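Local coordinates for protein pyruvate kinase (Cryptosporidium parvum, PDB 4DRS) that probably catalyses the last step of glycolysis, the transfer of phosphate from phosphoenolpyruvate to ADP, giving pyruvate and ATP, at residues Y153-L167 with M201-I213. Residues are numbered along the deposited sequence; the frame is centred on the assembly and turned at random.
Sequences YSLLPKSVQIGSTVL and MNLPGCKVHLPII
In the small beta domain of pyruvate kinase, the edge strand 201-202 pairs antiparallel with strand 165-168, and the residues after 202 then run past Val166, Ser159 and Tyr153 on the way to the barrel. Leu167 and Asn202 form a hydrogen-bonded pair: Leu167 N donates to Asn202 O at 2.8 Å, and Asn202 N donates back to Leu167 O. Past this pair Pro204 turns the strand away in a type II turn, which Gly205 suits with its positive phi; the proline ring packs its CG against Leu167 CD1 at 3.8 Å.

Leu203 is the apolar centre. Its two methyls let it serve both sides: CD2 lies 3.8 Å from Val166 CG1 and also meets Leu156 CD1 and Val160 CG1, while Leu203 CD1 reaches the Tyr153 ring. The long, unbranched Met201, its chain bent at chi3 (97°), brings CE to 3.8 Å from Leu156 CD1 and against Val166 CG1. Ile185 of strand 184-188 also touches Leu156, Val160 and Val166.

Tyr153 supplies both a flat surface and a polar end. With CG anti to the backbone N (chi1 -176°), the ring sits between the backbone of Leu155 and Leu156 on one face and Val208 CG1 on the other; Leu210 CG lies 3.9 Å from Tyr153 CE1, the two side chains running antiparallel. A chain of hydrogen bonds starts at His209 N, which donates to Tyr153 OH at 2.7 Å; the hydroxyl donates to Ser159 OG, which in turn donates to Leu155 O from above the carbonyl plane. Ser159 OG also lies in the plane of the His209 ring, at its edge. Beta pairing, an apolar cluster and this hydrogen-bonded chain thus hold the segment that leads back to the TIM barrel against the B domain of pyruvate kinase.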
loop_
_atom_site.group_PDB
_atom_site.type_symbol
_atom_site.label_atom_id
_atom_site.label_comp_id
_atom_site.label_asym_id
_atom_site.label_seq_id
_atom_site.Cartn_x
_atom_site.Cartn_y
_atom_site.Cartn_z
ATOM N N TYR A 153 -8.459 -50.365 -26.051
ATOM C CA TYR A 153 -7.594 -49.644 -26.982
ATOM C C TYR A 153 -7.005 -50.603 -28.025
ATOM O O TYR A 153 -6.049 -51.329 -27.748
ATOM C CB TYR A 153 -6.509 -48.910 -26.177
ATOM C CG TYR A 153 -5.557 -48.028 -26.958
ATOM C CD1 TYR A 153 -6.019 -47.122 -27.913
ATOM C CD2 TYR A 153 -4.186 -48.072 -26.703
ATOM C CE1 TYR A 153 -5.136 -46.312 -28.614
ATOM C CE2 TYR A 153 -3.298 -47.267 -27.395
ATOM C CZ TYR A 153 -3.775 -46.391 -28.349
ATOM O OH TYR A 153 -2.888 -45.593 -29.031
ATOM N N SER A 154 -7.589 -50.605 -29.222
ATOM C CA SER A 154 -7.198 -51.553 -30.275
ATOM C C SER A 154 -5.825 -51.254 -30.887
ATOM O O SER A 154 -5.212 -52.124 -31.511
ATOM C CB SER A 154 -8.266 -51.631 -31.370
ATOM O OG SER A 154 -8.264 -50.472 -32.181
ATOM N N LEU A 155 -5.354 -50.021 -30.704
ATOM C CA LEU A 155 -4.028 -49.611 -31.161
ATOM C C LEU A 155 -2.938 -49.820 -30.098
ATOM O O LEU A 155 -1.833 -49.282 -30.220
ATOM C CB LEU A 155 -4.047 -48.150 -31.628
ATOM C CG LEU A 155 -4.531 -47.827 -33.046
ATOM C CD1 LEU A 155 -4.809 -46.337 -33.185
ATOM C CD2 LEU A 155 -3.531 -48.282 -34.099
ATOM N N LEU A 156 -3.250 -50.611 -29.070
ATOM C CA LEU A 156 -2.292 -50.922 -28.000
ATOM C C LEU A 156 -0.974 -51.541 -28.492
ATOM O O LEU A 156 0.098 -51.087 -28.078
ATOM C CB LEU A 156 -2.927 -51.798 -26.909
ATOM C CG LEU A 156 -2.042 -52.224 -25.730
ATOM C CD1 LEU A 156 -1.582 -51.027 -24.910
ATOM C CD2 LEU A 156 -2.767 -53.227 -24.849
ATOM N N PRO A 157 -1.041 -52.572 -29.370
ATOM C CA PRO A 157 0.208 -53.200 -29.835
ATOM C C PRO A 157 1.156 -52.230 -30.550
ATOM O O PRO A 157 2.375 -52.359 -30.430
ATOM C CB PRO A 157 -0.279 -54.284 -30.810
ATOM C CG PRO A 157 -1.664 -53.874 -31.193
ATOM C CD PRO A 157 -2.224 -53.227 -29.964
ATOM N N LYS A 158 0.589 -51.260 -31.267
ATOM C CA LYS A 158 1.365 -50.291 -32.038
ATOM C C LYS A 158 1.716 -49.034 -31.232
ATOM O O LYS A 158 2.165 -48.037 -31.796
ATOM C CB LYS A 158 0.607 -49.908 -33.318
ATOM C CG LYS A 158 0.241 -51.093 -34.204
ATOM C CD LYS A 158 -0.588 -50.687 -35.414
ATOM C CE LYS A 158 0.280 -50.139 -36.537
ATOM N NZ LYS A 158 -0.459 -50.049 -37.827
ATOM N N SER A 159 1.521 -49.091 -29.915
ATOM C CA SER A 159 1.749 -47.936 -29.042
ATOM C C SER A 159 2.811 -48.184 -27.971
ATOM O O SER A 159 3.307 -47.241 -27.349
ATOM C CB SER A 159 0.439 -47.497 -28.384
ATOM O OG SER A 159 -0.505 -47.108 -29.365
ATOM N N VAL A 160 3.141 -49.454 -27.752
ATOM C CA VAL A 160 4.195 -49.835 -26.812
ATOM C C VAL A 160 5.385 -50.464 -27.541
ATOM O O VAL A 160 5.320 -50.728 -28.742
ATOM C CB VAL A 160 3.681 -50.798 -25.710
ATOM C CG1 VAL A 160 2.603 -50.127 -24.868
ATOM C CG2 VAL A 160 3.174 -52.106 -26.307
ATOM N N GLN A 161 6.470 -50.684 -26.807
ATOM C CA GLN A 161 7.610 -51.455 -27.305
ATOM C C GLN A 161 8.089 -52.412 -26.216
ATOM O O GLN A 161 7.707 -52.268 -25.054
ATOM C CB GLN A 161 8.739 -50.532 -27.780
ATOM C CG GLN A 161 9.122 -49.433 -26.799
ATOM C CD GLN A 161 10.345 -48.649 -27.234
ATOM O OE1 GLN A 161 10.441 -48.196 -28.374
ATOM N NE2 GLN A 161 11.288 -48.476 -26.316
ATOM N N ILE A 162 8.902 -53.399 -26.594
ATOM C CA ILE A 162 9.470 -54.336 -25.625
ATOM C C ILE A 162 10.161 -53.533 -24.524
ATOM O O ILE A 162 11.089 -52.768 -24.797
ATOM C CB ILE A 162 10.476 -55.320 -26.279
ATOM C CG1 ILE A 162 9.857 -56.038 -27.494
ATOM C CG2 ILE A 162 11.036 -56.298 -25.250
ATOM C CD1 ILE A 162 8.768 -57.050 -27.189
ATOM N N GLY A 163 9.682 -53.681 -23.293
ATOM C CA GLY A 163 10.258 -52.965 -22.156
ATOM C C GLY A 163 9.405 -51.839 -21.596
ATOM O O GLY A 163 9.648 -51.379 -20.476
ATOM N N SER A 164 8.412 -51.392 -22.367
ATOM C CA SER A 164 7.469 -50.357 -21.916
ATOM C C SER A 164 6.672 -50.819 -20.700
ATOM O O SER A 164 6.416 -52.015 -20.530
ATOM C CB SER A 164 6.502 -49.960 -23.038
ATOM O OG SER A 164 7.180 -49.352 -24.124
ATOM N N THR A 165 6.284 -49.864 -19.860
ATOM C CA THR A 165 5.488 -50.160 -18.672
ATOM C C THR A 165 4.008 -49.837 -18.896
ATOM O O THR A 165 3.667 -48.775 -19.421
ATOM C CB THR A 165 6.012 -49.421 -17.420
ATOM O OG1 THR A 165 6.026 -48.007 -17.660
ATOM C CG2 THR A 165 7.426 -49.889 -17.067
ATOM N N VAL A 166 3.141 -50.769 -18.510
ATOM C CA VAL A 166 1.697 -50.587 -18.624
ATOM C C VAL A 166 1.095 -50.572 -17.222
ATOM O O VAL A 166 1.285 -51.514 -16.449
ATOM C CB VAL A 166 1.040 -51.699 -19.476
ATOM C CG1 VAL A 166 -0.444 -51.422 -19.673
ATOM C CG2 VAL A 166 1.734 -51.832 -20.825
ATOM N N LEU A 167 0.385 -49.492 -16.898
ATOM C CA LEU A 167 -0.225 -49.329 -15.577
ATOM C C LEU A 167 -1.734 -49.528 -15.619
ATOM O O LEU A 167 -2.411 -49.002 -16.498
ATOM C CB LEU A 167 0.108 -47.955 -14.981
ATOM C CG LEU A 167 1.577 -47.621 -14.694
ATOM C CD1 LEU A 167 1.704 -46.193 -14.186
ATOM C CD2 LEU A 167 2.206 -48.595 -13.705
ATOM N N MET A 201 -6.332 -47.657 -17.393
ATOM C CA MET A 201 -5.060 -48.135 -17.927
ATOM C C MET A 201 -4.206 -46.959 -18.381
ATOM O O MET A 201 -4.722 -45.982 -18.923
ATOM C CB MET A 201 -5.278 -49.125 -19.074
ATOM C CG MET A 201 -4.241 -50.236 -19.130
ATOM S SD MET A 201 -4.621 -51.557 -20.303
ATOM C CE MET A 201 -3.660 -51.025 -21.718
ATOM N N ASN A 202 -2.901 -47.055 -18.146
ATOM C CA ASN A 202 -1.972 -45.974 -18.462
ATOM C C ASN A 202 -0.730 -46.471 -19.185
ATOM O O ASN A 202 -0.224 -47.558 -18.893
ATOM C CB ASN A 202 -1.554 -45.247 -17.187
ATOM C CG ASN A 202 -2.731 -44.665 -16.428
ATOM O OD1 ASN A 202 -3.340 -43.684 -16.857
ATOM N ND2 ASN A 202 -3.052 -45.266 -15.282
ATOM N N LEU A 203 -0.242 -45.659 -20.122
ATOM C CA LEU A 203 0.970 -45.973 -20.873
ATOM C C LEU A 203 1.996 -44.840 -20.743
ATOM O O LEU A 203 2.076 -43.968 -21.616
ATOM C CB LEU A 203 0.641 -46.247 -22.348
ATOM C CG LEU A 203 -0.460 -47.255 -22.698
ATOM C CD1 LEU A 203 -0.714 -47.252 -24.196
ATOM C CD2 LEU A 203 -0.126 -48.658 -22.212
ATOM N N PRO A 204 2.784 -44.850 -19.643
ATOM C CA PRO A 204 3.796 -43.820 -19.380
ATOM C C PRO A 204 4.828 -43.707 -20.499
ATOM O O PRO A 204 5.352 -44.722 -20.966
ATOM C CB PRO A 204 4.468 -44.307 -18.090
ATOM C CG PRO A 204 3.448 -45.167 -17.431
ATOM C CD PRO A 204 2.738 -45.851 -18.561
ATOM N N GLY A 205 5.099 -42.475 -20.925
ATOM C CA GLY A 205 6.060 -42.208 -21.994
ATOM C C GLY A 205 5.617 -42.648 -23.382
ATOM O O GLY A 205 6.408 -42.613 -24.328
ATOM N N CYS A 206 4.357 -43.059 -23.505
ATOM C CA CYS A 206 3.812 -43.510 -24.782
ATOM C C CYS A 206 2.687 -42.592 -25.252
ATOM O O CYS A 206 1.870 -42.132 -24.451
ATOM C CB CYS A 206 3.311 -44.956 -24.682
ATOM S SG CYS A 206 4.567 -46.177 -24.219
ATOM N N LYS A 207 2.664 -42.321 -26.554
ATOM C CA LYS A 207 1.601 -41.530 -27.162
ATOM C C LYS A 207 0.366 -42.404 -27.360
ATOM O O LYS A 207 0.433 -43.458 -27.998
ATOM C CB LYS A 207 2.072 -40.920 -28.495
ATOM C CG LYS A 207 1.035 -40.094 -29.256
ATOM C CD LYS A 207 0.630 -38.820 -28.516
ATOM C CE LYS A 207 -0.182 -37.879 -29.398
ATOM N NZ LYS A 207 -1.537 -38.408 -29.742
ATOM N N VAL A 208 -0.752 -41.964 -26.789
ATOM C CA VAL A 208 -2.030 -42.648 -26.944
ATOM C C VAL A 208 -2.743 -42.081 -28.170
ATOM O O VAL A 208 -3.048 -40.886 -28.224
ATOM C CB VAL A 208 -2.914 -42.496 -25.685
ATOM C CG1 VAL A 208 -4.273 -43.157 -25.888
ATOM C CG2 VAL A 208 -2.213 -43.084 -24.467
ATOM N N HIS A 209 -3.002 -42.938 -29.153
ATOM C CA HIS A 209 -3.608 -42.499 -30.409
ATOM C C HIS A 209 -5.118 -42.517 -30.358
ATOM O O HIS A 209 -5.781 -43.240 -31.106
ATOM C CB HIS A 209 -3.058 -43.301 -31.589
ATOM C CG HIS A 209 -1.556 -43.202 -31.741
ATOM N ND1 HIS A 209 -0.951 -42.132 -32.292
ATOM C CD2 HIS A 209 -0.539 -44.089 -31.381
ATOM C CE1 HIS A 209 0.384 -42.320 -32.288
ATOM N NE2 HIS A 209 0.634 -43.518 -31.730
ATOM N N LEU A 210 -5.668 -41.704 -29.459
ATOM C CA LEU A 210 -7.113 -41.514 -29.353
ATOM C C LEU A 210 -7.470 -40.035 -29.511
ATOM O O LEU A 210 -6.694 -39.166 -29.105
ATOM C CB LEU A 210 -7.637 -42.052 -28.014
ATOM C CG LEU A 210 -7.719 -43.572 -27.796
ATOM C CD1 LEU A 210 -8.118 -43.884 -26.360
ATOM C CD2 LEU A 210 -8.677 -44.248 -28.774
ATOM N N PRO A 211 -8.641 -39.739 -30.106
ATOM C CA PRO A 211 -9.063 -38.340 -30.189
ATOM C C PRO A 211 -9.544 -37.817 -28.832
ATOM O O PRO A 211 -9.982 -38.600 -27.980
ATOM C CB PRO A 211 -10.230 -38.367 -31.185
ATOM C CG PRO A 211 -10.493 -39.802 -31.510
ATOM C CD PRO A 211 -9.685 -40.659 -30.589
ATOM N N ILE A 212 -9.449 -36.507 -28.633
ATOM C CA ILE A 212 -9.982 -35.877 -27.431
ATOM C C ILE A 212 -11.509 -35.983 -27.441
ATOM O O ILE A 212 -12.129 -36.299 -26.429
ATOM C CB ILE A 212 -9.507 -34.409 -27.299
ATOM C CG1 ILE A 212 -7.964 -34.331 -27.325
ATOM C CG2 ILE A 212 -10.088 -33.745 -26.052
ATOM C CD1 ILE A 212 -7.233 -35.222 -26.331
ATOM N N ILE A 213 -12.104 -35.730 -28.600
ATOM C CA ILE A 213 -13.527 -35.948 -28.794
ATOM C C ILE A 213 -13.684 -37.045 -29.847
ATOM O O ILE A 213 -13.587 -36.789 -31.047
ATOM C CB ILE A 213 -14.262 -34.649 -29.211
ATOM C CG1 ILE A 213 -13.907 -33.497 -28.265
ATOM C CG2 ILE A 213 -15.770 -34.859 -29.231
ATOM C CD1 ILE A 213 -14.434 -32.146 -28.709
#